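Local coordinates for protein thermospermine synthase (Medicago truncatula, PDB 6BQ6) that probably transfers an aminopropyl group from decarboxylated S-adenosylmethionine to spermidine, giving the tetraamine thermospermine and methylthioadenosine, at residues F241-Y247 and W260-S266; G111-R117 and V147-F152; W30-E34 and V72-L77. All blocks are in the same frame, centred on the assembly; numbering follows the deposited sequence. Where two conformers were deposited one is given.

Contact 1 (F241-Y247 and W260-S266); sequences FKYVVPY and WVLASDS
Strands 243-247 and 260-264 run antiparallel, their axes 4.5 Å apart at closest approach and their N-to-C directions at 167°. Tyr243-Ser264, Val245-Leu262 and Tyr247-Trp260 are hydrogen-bonded pairs, with CA atoms 5.0 to 5.4 Å apart. Between them the non-hydrogen-bonded pairs Val244-Ala263 and Pro246-Val261 draw in to 4.4 and 4.2 Å between CA atoms. Each hydrogen-bonded pair has both bonds: Tyr243 N-Ser264 O and Ser264 N-Tyr243 O are both 3.0 Å, Val245 N-Leu262 O 2.8 Å, Leu262 N-Val245 O 2.9 Å, and Tyr247 N-Trp260 O and Trp260 N-Tyr247 O both 2.9 Å. Pro246, which lacks an amide hydrogen, falls where no such bond is needed. Beyond the ladder, Lys242 N donates to Asp265 OD1 at 3.0 Å, while OD2 forms a salt bridge to Lys205; Ser264 OG accepts from Ser266 N at 3.1 Å in an ST turn and also hydrogen-bonds to Gly212 O.

On one face Val244 CG1 meets Val261 CG1 at 3.4 Å, and Phe241 CD2 lies 3.5 Å from Ala263 CB. On the other, Tyr247 (chi1 p) swings its ring across so that Trp260 CB sits over it, a CH-pi contact 3.8 Å from the centroid, and Tyr247 CE1 reaches Leu262 CG at 3.7 Å.

This beta hairpin ends the sheet of the Rossmann-like domain in the strand order 3-2-1-4-5-7-6 of the related class I methyltransferases: strand 256-264 lies antiparallel between strand 212-220 and the outermost strand 243-251. Helix 230-238 covers the Val244-Val261 face, and helix 84-98 packs against Tyr247, Trp260 and Leu262.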
loop_
_atom_site.group_PDB
_atom_site.type_symbol
_atom_site.label_atom_id
_atom_site.label_comp_id
_atom_site.label_asym_id
_atom_site.label_seq_id
_atom_site.Cartn_x
_atom_site.Cartn_y
_atom_site.Cartn_z
ATOM N N PHE B 241 -34.087 16.531 -22.489
ATOM C CA PHE B 241 -35.350 16.379 -21.783
ATOM C C PHE B 241 -35.708 17.648 -21.037
ATOM O O PHE B 241 -34.814 18.389 -20.589
ATOM C CB PHE B 241 -35.208 15.268 -20.709
ATOM C CG PHE B 241 -35.055 13.887 -21.272
ATOM C CD1 PHE B 241 -36.172 13.142 -21.604
ATOM C CD2 PHE B 241 -33.808 13.335 -21.467
ATOM C CE1 PHE B 241 -36.036 11.867 -22.133
ATOM C CE2 PHE B 241 -33.664 12.076 -21.970
ATOM C CZ PHE B 241 -34.780 11.327 -22.304
ATOM N N LYS B 242 -37.011 17.877 -20.849
ATOM C CA LYS B 242 -37.487 19.077 -20.180
ATOM C C LYS B 242 -37.205 19.121 -18.717
ATOM O O LYS B 242 -36.773 20.151 -18.216
ATOM C CB LYS B 242 -38.977 19.262 -20.377
ATOM C CG LYS B 242 -39.444 20.587 -19.801
ATOM C CD LYS B 242 -40.705 21.131 -20.375
ATOM C CE LYS B 242 -41.019 22.469 -19.725
ATOM N NZ LYS B 242 -40.054 23.548 -20.108
ATOM N N TYR B 243 -37.439 17.993 -18.043
ATOM C CA TYR B 243 -37.300 17.913 -16.599
ATOM C C TYR B 243 -36.123 16.980 -16.273
ATOM O O TYR B 243 -36.099 15.831 -16.723
ATOM C CB TYR B 243 -38.582 17.377 -16.010
ATOM C CG TYR B 243 -39.785 18.200 -16.358
ATOM C CD1 TYR B 243 -40.015 19.416 -15.752
ATOM C CD2 TYR B 243 -40.691 17.751 -17.315
ATOM C CE1 TYR B 243 -41.133 20.181 -16.100
ATOM C CE2 TYR B 243 -41.794 18.500 -17.665
ATOM C CZ TYR B 243 -42.013 19.694 -17.070
ATOM O OH TYR B 243 -43.171 20.372 -17.487
ATOM N N VAL B 244 -35.134 17.506 -15.537
ATOM C CA VAL B 244 -33.928 16.736 -15.248
ATOM C C VAL B 244 -33.635 16.945 -13.799
ATOM O O VAL B 244 -33.544 18.091 -13.362
ATOM C CB VAL B 244 -32.749 17.145 -16.168
ATOM C CG1 VAL B 244 -31.511 16.305 -15.876
ATOM C CG2 VAL B 244 -33.142 16.985 -17.616
ATOM N N VAL B 245 -33.586 15.865 -13.034
ATOM C CA VAL B 245 -33.430 15.896 -11.570
ATOM C C VAL B 245 -32.206 15.092 -11.161
ATOM O O VAL B 245 -32.259 13.889 -11.144
ATOM C CB VAL B 245 -34.711 15.382 -10.852
ATOM C CG1 VAL B 245 -34.520 15.335 -9.339
ATOM C CG2 VAL B 245 -35.953 16.194 -11.202
ATOM N N PRO B 246 -31.097 15.772 -10.815
ATOM C CA PRO B 246 -29.898 15.113 -10.337
ATOM C C PRO B 246 -30.046 14.884 -8.839
ATOM O O PRO B 246 -30.686 15.695 -8.130
ATOM C CB PRO B 246 -28.783 16.126 -10.630
ATOM C CG PRO B 246 -29.459 17.438 -10.527
ATOM C CD PRO B 246 -30.883 17.228 -10.999
ATOM N N TYR B 247 -29.512 13.763 -8.399
ATOM C CA TYR B 247 -29.587 13.402 -6.982
ATOM C C TYR B 247 -28.447 12.525 -6.579
ATOM O O TYR B 247 -27.738 11.952 -7.422
ATOM C CB TYR B 247 -30.950 12.801 -6.653
ATOM C CG TYR B 247 -31.274 11.491 -7.294
ATOM C CD1 TYR B 247 -31.726 11.438 -8.587
ATOM C CD2 TYR B 247 -31.254 10.313 -6.555
ATOM C CE1 TYR B 247 -32.072 10.233 -9.166
ATOM C CE2 TYR B 247 -31.625 9.101 -7.130
ATOM C CZ TYR B 247 -32.055 9.074 -8.409
ATOM O OH TYR B 247 -32.355 7.892 -9.041
ATOM N N TRP B 260 -26.949 10.113 -9.490
ATOM C CA TRP B 260 -27.891 9.621 -10.508
ATOM C C TRP B 260 -28.635 10.791 -11.046
ATOM O O TRP B 260 -28.723 11.865 -10.414
ATOM C CB TRP B 260 -28.924 8.644 -9.887
ATOM C CG TRP B 260 -28.291 7.510 -9.172
ATOM C CD1 TRP B 260 -27.960 6.253 -9.683
ATOM C CD2 TRP B 260 -27.892 7.468 -7.803
ATOM N NE1 TRP B 260 -27.383 5.483 -8.733
ATOM C CE2 TRP B 260 -27.277 6.210 -7.575
ATOM C CE3 TRP B 260 -27.943 8.382 -6.740
ATOM C CZ2 TRP B 260 -26.760 5.862 -6.347
ATOM C CZ3 TRP B 260 -27.427 8.004 -5.542
ATOM C CH2 TRP B 260 -26.816 6.775 -5.355
ATOM N N VAL B 261 -29.176 10.633 -12.242
ATOM C CA VAL B 261 -29.991 11.675 -12.825
ATOM C C VAL B 261 -31.262 11.075 -13.410
ATOM O O VAL B 261 -31.177 10.165 -14.253
ATOM C CB VAL B 261 -29.231 12.421 -13.923
ATOM C CG1 VAL B 261 -30.065 13.569 -14.497
ATOM C CG2 VAL B 261 -27.867 12.958 -13.435
ATOM N N LEU B 262 -32.421 11.635 -13.006
ATOM C CA LEU B 262 -33.716 11.410 -13.658
ATOM C C LEU B 262 -33.955 12.386 -14.783
ATOM O O LEU B 262 -33.631 13.562 -14.656
ATOM C CB LEU B 262 -34.885 11.632 -12.717
ATOM C CG LEU B 262 -34.929 10.882 -11.428
ATOM C CD1 LEU B 262 -36.168 11.232 -10.653
ATOM C CD2 LEU B 262 -34.912 9.395 -11.733
ATOM N N ALA B 263 -34.552 11.915 -15.860
ATOM C CA ALA B 263 -34.900 12.779 -16.983
ATOM C C ALA B 263 -36.233 12.335 -17.579
ATOM O O ALA B 263 -36.508 11.155 -17.730
ATOM C CB ALA B 263 -33.796 12.767 -18.035
ATOM N N SER B 264 -37.080 13.303 -17.898
ATOM C CA SER B 264 -38.401 12.991 -18.472
ATOM C C SER B 264 -38.929 14.227 -19.201
ATOM O O SER B 264 -38.540 15.354 -18.941
ATOM C CB SER B 264 -39.388 12.563 -17.391
ATOM O OG SER B 264 -40.669 12.141 -17.874
ATOM N N ASP B 265 -39.844 13.997 -20.098
ATOM C CA ASP B 265 -40.603 15.106 -20.669
ATOM C C ASP B 265 -41.910 15.385 -19.932
ATOM O O ASP B 265 -42.633 16.336 -20.275
ATOM C CB ASP B 265 -40.791 14.855 -22.172
ATOM C CG ASP B 265 -39.538 15.223 -22.981
ATOM O OD1 ASP B 265 -38.697 16.047 -22.533
ATOM O OD2 ASP B 265 -39.411 14.755 -24.128
ATOM N N SER B 266 -42.224 14.579 -18.918
ATOM C CA SER B 266 -43.292 14.847 -18.020
ATOM C C SER B 266 -42.696 15.238 -16.668
ATOM O O SER B 266 -41.561 14.855 -16.334
ATOM C CB SER B 266 -44.177 13.642 -17.853
ATOM O OG SER B 266 -44.767 13.392 -19.119
#

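Contact 2 (G111-R117 and V147-F152); sequences GEGSTAR and VNKEAF
Residues Gly111-Arg117, a turn and first helical residues consistent with the GxGxxA glycine-rich motif of a Rossmann-like fold, meet the start of helix 149-153. Gly113 stands at the N-cap of helix 114-120 and Asn148 at the N-cap of the other helix; their CA atoms are 5.6 Å apart, and those of Arg117 and Ala151 4.8 Å. Arg117 N bonds to Gly113 O and Phe152 N to Asn148 O, both at 2.9 Å, opening the two helices.

Steric fit depends on the glycine. Gly113 has phi/psi of 99/-11°, and a CB there would point at the other segment and clash with Phe152 CE2. Gly111, also at positive phi, lies next to the adenosine-binding Asp132.

Van der Waals contacts flank this point. The Phe152 ring (chi1 m) brings CZ to 3.6 Å from Gly113 CA and turns its edge to the Glu112 carbonyl, with CE2 3.5 Å from Glu112 O. Ala151 CB rests 3.6 Å from Arg117 CA.

Polar contacts centre on the Asn148 carboxamide (chi1 m), which bridges the segments instead of capping its own helix. The Arg117 guanidinium, also salt-bridged to Glu84, is held beside it with chi1 and chi2 both t and chi3 p, so that NH1 donates to Asn148 OD1 at 2.8 Å. Asn148 ND2 in turn donates to Glu112 O at 3.0 Å and to Ser114 OG at 2.9 Å.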
loop_
_atom_site.group_PDB
_atom_site.type_symbol
_atom_site.label_atom_id
_atom_site.label_comp_id
_atom_site.label_asym_id
_atom_site.label_seq_id
_atom_site.Cartn_x
_atom_site.Cartn_y
_atom_site.Cartn_z
ATOM N N GLY B 111 -26.299 -6.369 -15.205
ATOM C CA GLY B 111 -25.474 -7.564 -15.225
ATOM C C GLY B 111 -25.416 -8.286 -13.912
ATOM O O GLY B 111 -25.447 -9.472 -13.867
ATOM N N GLU B 112 -25.327 -7.559 -12.814
ATOM C CA GLU B 112 -25.209 -8.202 -11.504
ATOM C C GLU B 112 -26.516 -8.808 -11.020
ATOM O O GLU B 112 -26.516 -9.734 -10.192
ATOM C CB GLU B 112 -24.713 -7.193 -10.478
ATOM C CG GLU B 112 -23.449 -6.501 -10.897
ATOM C CD GLU B 112 -23.085 -5.344 -9.984
ATOM O OE1 GLU B 112 -23.518 -5.336 -8.800
ATOM O OE2 GLU B 112 -22.367 -4.424 -10.494
ATOM N N GLY B 113 -27.629 -8.276 -11.513
ATOM C CA GLY B 113 -28.949 -8.712 -11.151
ATOM C C GLY B 113 -29.609 -7.833 -10.109
ATOM O O GLY B 113 -30.790 -8.010 -9.833
ATOM N N SER B 114 -28.850 -6.915 -9.489
ATOM C CA SER B 114 -29.383 -6.118 -8.416
ATOM C C SER B 114 -30.369 -5.037 -8.845
ATOM O O SER B 114 -31.327 -4.719 -8.166
ATOM C CB SER B 114 -28.281 -5.545 -7.546
ATOM O OG SER B 114 -27.489 -6.568 -7.015
ATOM N N THR B 115 -30.104 -4.433 -10.003
ATOM C CA THR B 115 -31.021 -3.502 -10.580
ATOM C C THR B 115 -32.324 -4.191 -10.917
ATOM O O THR B 115 -33.371 -3.688 -10.580
ATOM C CB THR B 115 -30.365 -2.861 -11.794
ATOM O OG1 THR B 115 -29.216 -2.148 -11.324
ATOM C CG2 THR B 115 -31.275 -1.918 -12.490
ATOM N N ALA B 116 -32.222 -5.332 -11.581
ATOM C CA ALA B 116 -33.377 -6.137 -11.896
ATOM C C ALA B 116 -34.146 -6.489 -10.601
ATOM O O ALA B 116 -35.358 -6.371 -10.557
ATOM C CB ALA B 116 -32.970 -7.404 -12.616
ATOM N N ARG B 117 -33.412 -6.919 -9.583
ATOM C CA ARG B 117 -34.030 -7.294 -8.300
ATOM C C ARG B 117 -34.906 -6.153 -7.765
ATOM O O ARG B 117 -36.073 -6.352 -7.374
ATOM C CB ARG B 117 -32.943 -7.627 -7.278
ATOM C CG ARG B 117 -33.497 -7.961 -5.917
ATOM C CD ARG B 117 -32.382 -7.958 -4.926
ATOM N NE ARG B 117 -31.914 -6.616 -4.615
ATOM C CZ ARG B 117 -30.642 -6.241 -4.510
ATOM N NH1 ARG B 117 -29.641 -7.072 -4.788
ATOM N NH2 ARG B 117 -30.359 -4.979 -4.114
ATOM N N VAL B 147 -28.148 -13.161 -3.407
ATOM C CA VAL B 147 -29.174 -12.154 -3.175
ATOM C C VAL B 147 -30.110 -11.958 -4.388
ATOM O O VAL B 147 -31.288 -11.643 -4.209
ATOM C CB VAL B 147 -28.555 -10.808 -2.681
ATOM C CG1 VAL B 147 -27.666 -10.134 -3.749
ATOM C CG2 VAL B 147 -29.627 -9.863 -2.212
ATOM N N ASN B 148 -29.598 -12.192 -5.602
ATOM C CA ASN B 148 -30.338 -11.989 -6.831
ATOM C C ASN B 148 -30.889 -13.243 -7.478
ATOM O O ASN B 148 -31.424 -13.180 -8.587
ATOM C CB ASN B 148 -29.451 -11.195 -7.796
ATOM C CG ASN B 148 -29.081 -9.842 -7.221
ATOM O OD1 ASN B 148 -29.865 -9.256 -6.449
ATOM N ND2 ASN B 148 -27.919 -9.328 -7.585
ATOM N N LYS B 149 -30.847 -14.365 -6.772
ATOM C CA LYS B 149 -31.298 -15.636 -7.400
ATOM C C LYS B 149 -32.782 -15.619 -7.781
ATOM O O LYS B 149 -33.109 -16.035 -8.899
ATOM C CB LYS B 149 -30.951 -16.841 -6.512
ATOM C CG LYS B 149 -30.923 -18.169 -7.278
ATOM C CD LYS B 149 -30.912 -19.366 -6.349
ATOM C CE LYS B 149 -31.263 -20.665 -7.056
ATOM N NZ LYS B 149 -30.502 -21.826 -6.526
ATOM N N GLU B 150 -33.630 -15.138 -6.865
ATOM C CA GLU B 150 -35.048 -14.907 -7.131
ATOM C C GLU B 150 -35.230 -14.056 -8.392
ATOM O O GLU B 150 -35.871 -14.487 -9.354
ATOM C CB GLU B 150 -35.721 -14.260 -5.902
ATOM C CG GLU B 150 -37.146 -13.789 -6.147
ATOM C CD GLU B 150 -37.888 -13.242 -4.921
ATOM O OE1 GLU B 150 -37.325 -12.475 -4.085
ATOM O OE2 GLU B 150 -39.088 -13.568 -4.819
ATOM N N ALA B 151 -34.595 -12.886 -8.390
ATOM C CA ALA B 151 -34.663 -11.940 -9.509
ATOM C C ALA B 151 -34.350 -12.628 -10.844
ATOM O O ALA B 151 -35.146 -12.559 -11.820
ATOM C CB ALA B 151 -33.721 -10.784 -9.273
ATOM N N PHE B 152 -33.225 -13.343 -10.875
ATOM C CA PHE B 152 -32.771 -13.997 -12.108
ATOM C C PHE B 152 -33.725 -15.063 -12.589
ATOM O O PHE B 152 -33.767 -15.353 -13.780
ATOM C CB PHE B 152 -31.385 -14.593 -11.967
ATOM C CG PHE B 152 -30.293 -13.632 -12.227
ATOM C CD1 PHE B 152 -30.148 -13.075 -13.495
ATOM C CD2 PHE B 152 -29.399 -13.304 -11.240
ATOM C CE1 PHE B 152 -29.119 -12.202 -13.751
ATOM C CE2 PHE B 152 -28.378 -12.423 -11.502
ATOM C CZ PHE B 152 -28.256 -11.859 -12.740
#

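Contact 3 (W30-E34 and V72-L77); sequences WYEEE and VLDGKL. With TER (N-(3-amino-propyl)-N-(5-aminopropyl)-1,4-diaminobutane), chain F.
Extended strand 30-34 passes a tight hairpin, residues 72-77, with side-chain contacts taking the place of a backbone ladder; the nearest CA atoms, of Glu33 and Lys76, are 6.8 Å apart. Val72, on the first arm, points toward the strand and sets CG1 3.5 Å from Tyr31 OH. Leu73 opens a type I' turn closed by Leu73 N to Lys76 O and Lys76 N to Leu73 O, both 2.9 Å, with Asp74 and Gly75 at positive phi. Tyr31 (chi1 t) turns its ring edge to the Gly75 carbonyl, with OH 3.1 Å from Gly75 O and 2.7 Å from Glu33 OE1. At Lys76 the CA comes within 3.4 Å of Glu33 OE2. Leu77 N then donates to Glu33 OE1 at 2.8 Å, fixing the carboxylate, which extends with chi1 and chi2 both t.

Past this point Leu77 O approaches TER C11 at 3.3 Å and Glu33 OE2 approaches TER C13 at 3.6 Å. Tyr31 and Trp30 also join an antiparallel ladder with a strand of the second subunit. The N-terminal tetramerisation domain of the spermidine/spermine synthase family thus contributes one wall of the thermospermine pocket.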
loop_
_atom_site.group_PDB
_atom_site.type_symbol
_atom_site.label_atom_id
_atom_site.label_comp_id
_atom_site.label_asym_id
_atom_site.label_seq_id
_atom_site.Cartn_x
_atom_site.Cartn_y
_atom_site.Cartn_z
ATOM N N TRP B 30 -5.127 -7.433 2.185
ATOM C CA TRP B 30 -5.859 -6.219 1.835
ATOM C C TRP B 30 -6.281 -6.235 0.373
ATOM O O TRP B 30 -5.511 -6.648 -0.456
ATOM C CB TRP B 30 -4.968 -4.984 2.094
ATOM C CG TRP B 30 -4.685 -4.797 3.534
ATOM C CD1 TRP B 30 -3.691 -5.366 4.238
ATOM C CD2 TRP B 30 -5.457 -4.040 4.468
ATOM N NE1 TRP B 30 -3.777 -5.011 5.577
ATOM C CE2 TRP B 30 -4.877 -4.216 5.738
ATOM C CE3 TRP B 30 -6.604 -3.256 4.360
ATOM C CZ2 TRP B 30 -5.387 -3.605 6.881
ATOM C CZ3 TRP B 30 -7.111 -2.654 5.487
ATOM C CH2 TRP B 30 -6.496 -2.820 6.738
ATOM N N TYR B 31 -7.499 -5.786 0.083
ATOM C CA TYR B 31 -7.881 -5.320 -1.232
ATOM C C TYR B 31 -7.621 -3.816 -1.310
ATOM O O TYR B 31 -8.085 -3.080 -0.469
ATOM C CB TYR B 31 -9.370 -5.572 -1.488
ATOM C CG TYR B 31 -9.912 -4.873 -2.722
ATOM C CD1 TYR B 31 -9.490 -5.241 -3.976
ATOM C CD2 TYR B 31 -10.822 -3.804 -2.623
ATOM C CE1 TYR B 31 -9.926 -4.586 -5.114
ATOM C CE2 TYR B 31 -11.296 -3.174 -3.752
ATOM C CZ TYR B 31 -10.823 -3.572 -5.004
ATOM O OH TYR B 31 -11.255 -2.942 -6.163
ATOM N N GLU B 32 -6.986 -3.364 -2.380
ATOM C CA GLU B 32 -6.644 -1.974 -2.539
ATOM C C GLU B 32 -7.223 -1.479 -3.846
ATOM O O GLU B 32 -7.114 -2.111 -4.889
ATOM C CB GLU B 32 -5.135 -1.886 -2.564
ATOM C CG GLU B 32 -4.561 -0.581 -2.996
ATOM C CD GLU B 32 -3.060 -0.728 -3.074
ATOM O OE1 GLU B 32 -2.570 -0.681 -4.236
ATOM O OE2 GLU B 32 -2.436 -0.992 -1.975
ATOM N N GLU B 33 -7.851 -0.336 -3.776
ATOM C CA GLU B 33 -8.306 0.351 -4.950
ATOM C C GLU B 33 -7.819 1.803 -4.954
ATOM O O GLU B 33 -7.912 2.521 -3.938
ATOM C CB GLU B 33 -9.800 0.322 -5.025
ATOM C CG GLU B 33 -10.268 0.799 -6.414
ATOM C CD GLU B 33 -11.708 0.479 -6.749
ATOM O OE1 GLU B 33 -12.267 -0.440 -6.163
ATOM O OE2 GLU B 33 -12.285 1.134 -7.638
ATOM N N GLU B 34 -7.268 2.174 -6.105
ATOM C CA GLU B 34 -6.885 3.530 -6.398
ATOM C C GLU B 34 -8.144 4.232 -6.862
ATOM O O GLU B 34 -8.469 4.174 -8.022
ATOM C CB GLU B 34 -5.797 3.575 -7.490
ATOM C CG GLU B 34 -4.433 3.012 -7.046
ATOM C CD GLU B 34 -3.224 3.729 -7.681
ATOM O OE1 GLU B 34 -2.230 3.974 -6.949
ATOM O OE2 GLU B 34 -3.276 4.056 -8.896
ATOM N N VAL B 72 -15.741 -7.055 -8.039
ATOM C CA VAL B 72 -14.753 -6.166 -8.648
ATOM C C VAL B 72 -14.576 -6.485 -10.112
ATOM O O VAL B 72 -14.362 -7.638 -10.451
ATOM C CB VAL B 72 -13.414 -6.332 -7.888
ATOM C CG1 VAL B 72 -12.293 -5.431 -8.419
ATOM C CG2 VAL B 72 -13.667 -6.058 -6.415
ATOM N N LEU B 73 -14.685 -5.450 -10.965
ATOM C CA LEU B 73 -14.532 -5.628 -12.402
ATOM C C LEU B 73 -13.368 -4.773 -12.857
ATOM O O LEU B 73 -13.364 -3.568 -12.611
ATOM C CB LEU B 73 -15.774 -5.238 -13.170
ATOM C CG LEU B 73 -17.038 -6.049 -12.896
ATOM C CD1 LEU B 73 -18.181 -5.563 -13.771
ATOM C CD2 LEU B 73 -16.852 -7.556 -13.032
ATOM N N ASP B 74 -12.378 -5.420 -13.455
ATOM C CA ASP B 74 -11.120 -4.763 -13.885
ATOM C C ASP B 74 -10.514 -3.928 -12.754
ATOM O O ASP B 74 -10.144 -2.777 -12.939
ATOM C CB ASP B 74 -11.363 -3.946 -15.168
ATOM C CG ASP B 74 -11.148 -4.773 -16.467
ATOM O OD1 ASP B 74 -10.422 -5.805 -16.481
ATOM O OD2 ASP B 74 -11.690 -4.345 -17.490
ATOM N N GLY B 75 -10.472 -4.531 -11.570
ATOM C CA GLY B 75 -9.948 -3.913 -10.363
ATOM C C GLY B 75 -10.710 -2.738 -9.790
ATOM O O GLY B 75 -10.188 -2.026 -8.914
ATOM N N LYS B 76 -11.932 -2.517 -10.270
ATOM C CA LYS B 76 -12.779 -1.461 -9.772
ATOM C C LYS B 76 -13.979 -2.094 -9.098
ATOM O O LYS B 76 -14.711 -2.866 -9.693
ATOM C CB LYS B 76 -13.201 -0.540 -10.901
ATOM C CG LYS B 76 -12.019 -0.020 -11.728
ATOM C CD LYS B 76 -12.099 1.475 -11.998
ATOM C CE LYS B 76 -13.215 1.828 -12.979
ATOM N NZ LYS B 76 -13.631 3.254 -12.803
ATOM N N LEU B 77 -14.123 -1.796 -7.822
ATOM C CA LEU B 77 -15.236 -2.215 -7.067
ATOM C C LEU B 77 -16.534 -1.780 -7.736
ATOM O O LEU B 77 -16.673 -0.585 -8.133
ATOM C CB LEU B 77 -15.128 -1.588 -5.705
ATOM C CG LEU B 77 -16.279 -1.848 -4.783
ATOM C CD1 LEU B 77 -16.268 -3.265 -4.294
ATOM C CD2 LEU B 77 -16.181 -0.861 -3.640
HETATM N N1 TER F . -21.162 -2.488 -15.510
HETATM C C2 TER F . -22.241 -2.478 -14.544
HETATM C C3 TER F . -22.518 -1.048 -14.091
HETATM C C4 TER F . -21.418 -0.460 -13.246
HETATM N N5 TER F . -21.847 0.776 -12.634
HETATM C C6 TER F . -21.740 0.956 -11.204
HETATM C C7 TER F . -21.400 2.397 -10.853
HETATM C C8 TER F . -20.754 2.428 -9.480
HETATM N N9 TER F . -19.320 2.243 -9.530
HETATM C C10 TER F . -18.593 2.225 -8.287
HETATM C C11 TER F . -17.162 2.706 -8.382
HETATM C C12 TER F . -16.657 2.945 -6.959
HETATM C C13 TER F . -15.146 3.096 -6.872
HETATM N N14 TER F . -14.624 3.859 -7.993
#

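Overall arrangement
Along the chain contact 3 comes first, in the N-terminal tetramerisation domain, then contact 2 and finally contact 1, both in the Rossmann-like domain. Contacts 1 and 2 lie on opposite sides of the chain's centre, their centres about 25 Å apart; helix 84-98 touches both. Contact 1 finishes the seven-stranded sheet at strand 243-251; segment 111-117 of contact 2 follows strand 104-107 of that sheet, and segment 147-152 precedes its edge strand 157-161. Contact 3 is centred about 22 Å from contact 2 and about 31 Å from contact 1. Thermospermine lies between them: Glu33 and Leu77 of contact 3 line its pocket, while the side chains of Glu112 and Trp260 are about 4 and 7 Å from the ligand.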